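Local coordinates for hypothetical protein TTHA0227 (Thermus thermophilus, PDB 2EJQ) that is of unknown function but belongs to a zincin-like metallopeptidase family, binds metal ions and probably acts as a metal-dependent peptidase, at residues V17-D20 with F21-G24; G60-D63 with L64-I68. The protein carries 1 engineered substitution. All coordinates share one frame; numbering follows the deposited sequence.

Interaction 1 (V17-D20 with F21-G24); sequences VPED and FKRG
F21 and K22 reach back to P18 and E19 through two backbone hydrogen bonds, each spanning three residues. K22 N donates to E19 O at 2.9 Å. F21 N donates to P18 O at 3.1 Å. The K22 side chain then turns back along the segment. Its CG stands anti to the carbonyl carbon (chi1 -45°), and the chain beyond runs fully extended. This carries NZ past the main chain of V17 to the end of helix 3-16, where it donates to W14 O and makes a cation-pi contact with the W14 ring. E19 comes across the lysine at about a right angle. Its OE1 lies 3.9 Å from K22 NZ, a long salt bridge. A water accepts a hydrogen bond from K22 NZ. The pair of i to i+3 bonds is that of a short 3-10 turn, set in the loop between helix 3-16 and strand 27-31. K22 CE sits 3.6 Å from V17 CB, the two side chains crossing at a slant. With an alanine here, W14 would probably lose both the bond to its O and the cation on its ring, E19 its distant counter-charge, and a gap would open beside V17. P18 and F21 lie side by side and point the same way, with P18 CB 3.5 Å from F21 CD2. V17 CG1 approaches the edge of the F21 ring, and D20 OD2 stands over one face. V17 and F21 also touch L97 of helix 85-105. D20 O lies over one face of the R23 guanidinium, and R23 CG passes 3.3 Å from it.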
loop_
_atom_site.group_PDB
_atom_site.type_symbol
_atom_site.label_atom_id
_atom_site.label_comp_id
_atom_site.label_asym_id
_atom_site.label_seq_id
_atom_site.Cartn_x
_atom_site.Cartn_y
_atom_site.Cartn_z
ATOM N N VAL A 17 -0.089 8.279 11.139
ATOM C CA VAL A 17 1.158 8.521 10.440
ATOM C C VAL A 17 1.442 10.011 10.227
ATOM O O VAL A 17 0.640 10.725 9.617
ATOM C CB VAL A 17 1.160 7.805 9.063
ATOM C CG1 VAL A 17 2.473 8.056 8.346
ATOM C CG2 VAL A 17 0.940 6.306 9.247
ATOM N N PRO A 18 2.590 10.499 10.743
ATOM C CA PRO A 18 3.038 11.890 10.637
ATOM C C PRO A 18 2.875 12.446 9.231
ATOM O O PRO A 18 3.361 11.871 8.263
ATOM C CB PRO A 18 4.494 11.799 11.051
ATOM C CG PRO A 18 4.427 10.802 12.161
ATOM C CD PRO A 18 3.517 9.726 11.593
ATOM N N GLU A 19 2.198 13.581 9.134
ATOM C CA GLU A 19 1.938 14.232 7.858
ATOM C C GLU A 19 3.166 14.419 6.945
ATOM O O GLU A 19 3.092 14.166 5.744
ATOM C CB GLU A 19 1.261 15.583 8.122
ATOM C CG GLU A 19 0.309 16.049 7.038
ATOM C CD GLU A 19 -0.729 14.999 6.671
ATOM O OE1 GLU A 19 -1.127 14.203 7.550
ATOM O OE2 GLU A 19 -1.160 14.975 5.498
ATOM N N ASP A 20 4.299 14.840 7.501
ATOM C CA ASP A 20 5.485 15.060 6.670
ATOM C C ASP A 20 6.017 13.824 5.935
ATOM O O ASP A 20 6.737 13.960 4.945
ATOM C CB ASP A 20 6.607 15.706 7.492
ATOM C CG ASP A 20 7.036 14.858 8.662
ATOM O OD1 ASP A 20 6.183 14.579 9.529
ATOM O OD2 ASP A 20 8.223 14.472 8.717
ATOM N N PHE A 21 5.670 12.626 6.408
ATOM C CA PHE A 21 6.102 11.388 5.749
ATOM C C PHE A 21 5.270 11.162 4.494
ATOM O O PHE A 21 5.671 10.426 3.605
ATOM C CB PHE A 21 5.890 10.161 6.645
ATOM C CG PHE A 21 6.885 10.024 7.759
ATOM C CD1 PHE A 21 8.243 10.200 7.525
ATOM C CD2 PHE A 21 6.467 9.652 9.034
ATOM C CE1 PHE A 21 9.175 10.007 8.540
ATOM C CE2 PHE A 21 7.389 9.456 10.056
ATOM C CZ PHE A 21 8.745 9.633 9.811
ATOM N N LYS A 22 4.104 11.792 4.427
ATOM C CA LYS A 22 3.204 11.607 3.292
ATOM C C LYS A 22 3.405 12.595 2.147
ATOM O O LYS A 22 2.605 12.618 1.194
ATOM C CB LYS A 22 1.763 11.685 3.786
ATOM C CG LYS A 22 1.533 10.896 5.063
ATOM C CD LYS A 22 0.082 10.939 5.458
ATOM C CE LYS A 22 -0.169 10.121 6.694
ATOM N NZ LYS A 22 -1.559 10.349 7.150
ATOM N N ARG A 23 4.474 13.397 2.225
ATOM C CA ARG A 23 4.734 14.400 1.177
ATOM C C ARG A 23 4.971 13.697 -0.155
ATOM O O ARG A 23 5.769 12.761 -0.264
ATOM C CB ARG A 23 5.958 15.288 1.505
ATOM C CG ARG A 23 7.238 14.425 1.668
ATOM C CD ARG A 23 8.523 15.309 1.526
ATOM N NE ARG A 23 9.547 15.278 2.585
ATOM C CZ ARG A 23 10.184 14.176 2.853
ATOM N NH1 ARG A 23 9.873 13.153 2.139
ATOM N NH2 ARG A 23 11.129 14.080 3.770
ATOM N N GLY A 24 4.249 14.141 -1.173
ATOM C CA GLY A 24 4.426 13.556 -2.486
ATOM C C GLY A 24 3.543 12.356 -2.724
ATOM O O GLY A 24 3.476 11.841 -3.842
HETATM O O HOH W 1 -2.264 12.742 9.087
#

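Interaction 2 (G60-D63 with L64-I68)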
loop_
_atom_site.group_PDB
_atom_site.type_symbol
_atom_site.label_atom_id
_atom_site.label_comp_id
_atom_site.label_asym_id
_atom_site.label_seq_id
_atom_site.Cartn_x
_atom_site.Cartn_y
_atom_site.Cartn_z
ATOM N N GLY A 60 5.745 12.651 -18.683
ATOM C CA GLY A 60 5.931 11.911 -17.443
ATOM C C GLY A 60 4.591 11.452 -16.897
ATOM O O GLY A 60 3.550 11.873 -17.406
ATOM N N PHE A 61 4.603 10.610 -15.863
ATOM C CA PHE A 61 3.364 10.095 -15.287
ATOM C C PHE A 61 3.045 10.598 -13.888
ATOM O O PHE A 61 2.195 10.022 -13.209
ATOM C CB PHE A 61 3.389 8.563 -15.235
ATOM C CG PHE A 61 3.732 7.906 -16.540
ATOM C CD1 PHE A 61 5.048 7.846 -16.973
ATOM C CD2 PHE A 61 2.746 7.293 -17.310
ATOM C CE1 PHE A 61 5.383 7.178 -18.152
ATOM C CE2 PHE A 61 3.074 6.622 -18.492
ATOM C CZ PHE A 61 4.395 6.564 -18.909
ATOM N N GLU A 62 3.702 11.658 -13.439
ATOM C CA GLU A 62 3.433 12.144 -12.087
ATOM C C GLU A 62 1.977 12.548 -11.837
ATOM O O GLU A 62 1.515 12.509 -10.701
ATOM C CB GLU A 62 4.373 13.298 -11.734
ATOM C CG GLU A 62 5.787 12.864 -11.332
ATOM C CD GLU A 62 5.830 11.954 -10.101
ATOM O OE1 GLU A 62 4.988 12.113 -9.190
ATOM O OE2 GLU A 62 6.729 11.089 -10.039
ATOM N N ASP A 63 1.259 12.927 -12.891
ATOM C CA ASP A 63 -0.144 13.319 -12.769
ATOM C C ASP A 63 -0.997 12.146 -12.261
ATOM O O ASP A 63 -2.127 12.340 -11.784
ATOM C CB ASP A 63 -0.675 13.845 -14.116
ATOM C CG ASP A 63 -0.571 15.374 -14.227
ATOM O OD1 ASP A 63 -0.035 16.016 -13.284
ATOM O OD2 ASP A 63 -1.025 15.943 -15.247
ATOM N N LEU A 64 -0.455 10.932 -12.370
ATOM C CA LEU A 64 -1.140 9.729 -11.883
ATOM C C LEU A 64 -1.052 9.701 -10.362
ATOM O O LEU A 64 -1.896 9.107 -9.693
ATOM C CB LEU A 64 -0.482 8.463 -12.441
ATOM C CG LEU A 64 -0.686 8.171 -13.925
ATOM C CD1 LEU A 64 0.043 6.894 -14.315
ATOM C CD2 LEU A 64 -2.166 8.040 -14.206
ATOM N N GLY A 65 -0.029 10.358 -9.825
ATOM C CA GLY A 65 0.150 10.399 -8.387
ATOM C C GLY A 65 0.853 9.162 -7.866
ATOM O O GLY A 65 1.105 8.211 -8.607
ATOM N N ARG A 66 1.186 9.187 -6.582
ATOM C CA ARG A 66 1.847 8.065 -5.940
ATOM C C ARG A 66 0.890 7.513 -4.901
ATOM O O ARG A 66 0.296 8.263 -4.117
ATOM C CB ARG A 66 3.155 8.531 -5.311
ATOM C CG ARG A 66 4.189 8.866 -6.368
ATOM C CD ARG A 66 5.283 9.751 -5.824
ATOM N NE ARG A 66 6.298 10.017 -6.832
ATOM C CZ ARG A 66 7.273 9.176 -7.162
ATOM N NH1 ARG A 66 7.382 7.999 -6.559
ATOM N NH2 ARG A 66 8.143 9.514 -8.107
ATOM N N HIS A 67 0.736 6.195 -4.905
ATOM C CA HIS A 67 -0.201 5.542 -4.005
ATOM C C HIS A 67 0.323 4.281 -3.347
ATOM O O HIS A 67 1.226 3.616 -3.855
ATOM C CB HIS A 67 -1.468 5.146 -4.783
ATOM C CG HIS A 67 -1.977 6.219 -5.693
ATOM N ND1 HIS A 67 -2.775 7.251 -5.240
ATOM C CD2 HIS A 67 -1.753 6.457 -7.002
ATOM C CE1 HIS A 67 -3.015 8.080 -6.239
ATOM N NE2 HIS A 67 -2.408 7.628 -7.320
ATOM N N ILE A 68 -0.284 3.963 -2.210
ATOM C CA ILE A 68 -0.007 2.729 -1.502
ATOM C C ILE A 68 -1.319 1.949 -1.723
ATOM O O ILE A 68 -2.408 2.490 -1.519
ATOM C CB ILE A 68 0.190 2.952 0.011
ATOM C CG1 ILE A 68 1.481 3.750 0.241
ATOM C CG2 ILE A 68 0.213 1.591 0.734
ATOM C CD1 ILE A 68 1.753 4.099 1.703
#
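E62 and R66 form a salt bridge across the turn. E62 OE2 receives R66 NH2 at 2.9 Å on its syn lone pair, the side facing the other oxygen. The oxygen lies 32° out of the guanidinium plane. A second, weak bond runs from R66 NE to E62 OE1 at 3.4 Å. The carboxylate and guanidinium planes are only 20° apart. The bend of the glutamate chain at chi2 (-60°) brings its carboxylate back toward the arginine, which is extended from CG to NE. R66 NH1 bonds to Y49 OH and S103 OG, so all three guanidinium nitrogens have a partner, the one at NE being weak.

Backbone bonds make the turn itself. L64 N donates to F61 O at 2.9 Å, and G65 N to E62 O at 2.8 Å. A CB on G65 would run into L64 O at these backbone angles and come too near H67 NE2. That histidine nitrogen donates to L64 O at 2.8 Å, with the oxygen close to the ring plane, and ties the turn to the strand after it.

Apolar contact is slight. F61 and L64 lie side by side, with F61 CB 3.9 Å from L64 CD1. F61 also touches P52.

The arrangement is a short 3-10 turn leading into strand 67-71, the central strand of the mixed sheet, consistent with the zincin-like family of this protein.

Overall arrangement
The two contacts come in series along the chain, interaction 1 first. Their centres are about 16 Å apart, and each lies about 14 Å from the centre of the chain. Both contain short 3-10 turns that precede sheet strands. Interaction 1 comes before edge strand 27-31, and interaction 2 runs into central strand 67-71, which is parallel to 27-31. They meet where G24 O packs on R66 CD at 3.4 Å. V17, F21 and R23 of interaction 1 and R66 and I68 of interaction 2 pack on helix 85-105. Its HExxH pattern (H95, E96, H99), without metal here, probably marks the metal site. Both contacts lie away from the magnesium-binding residues L76 and A79.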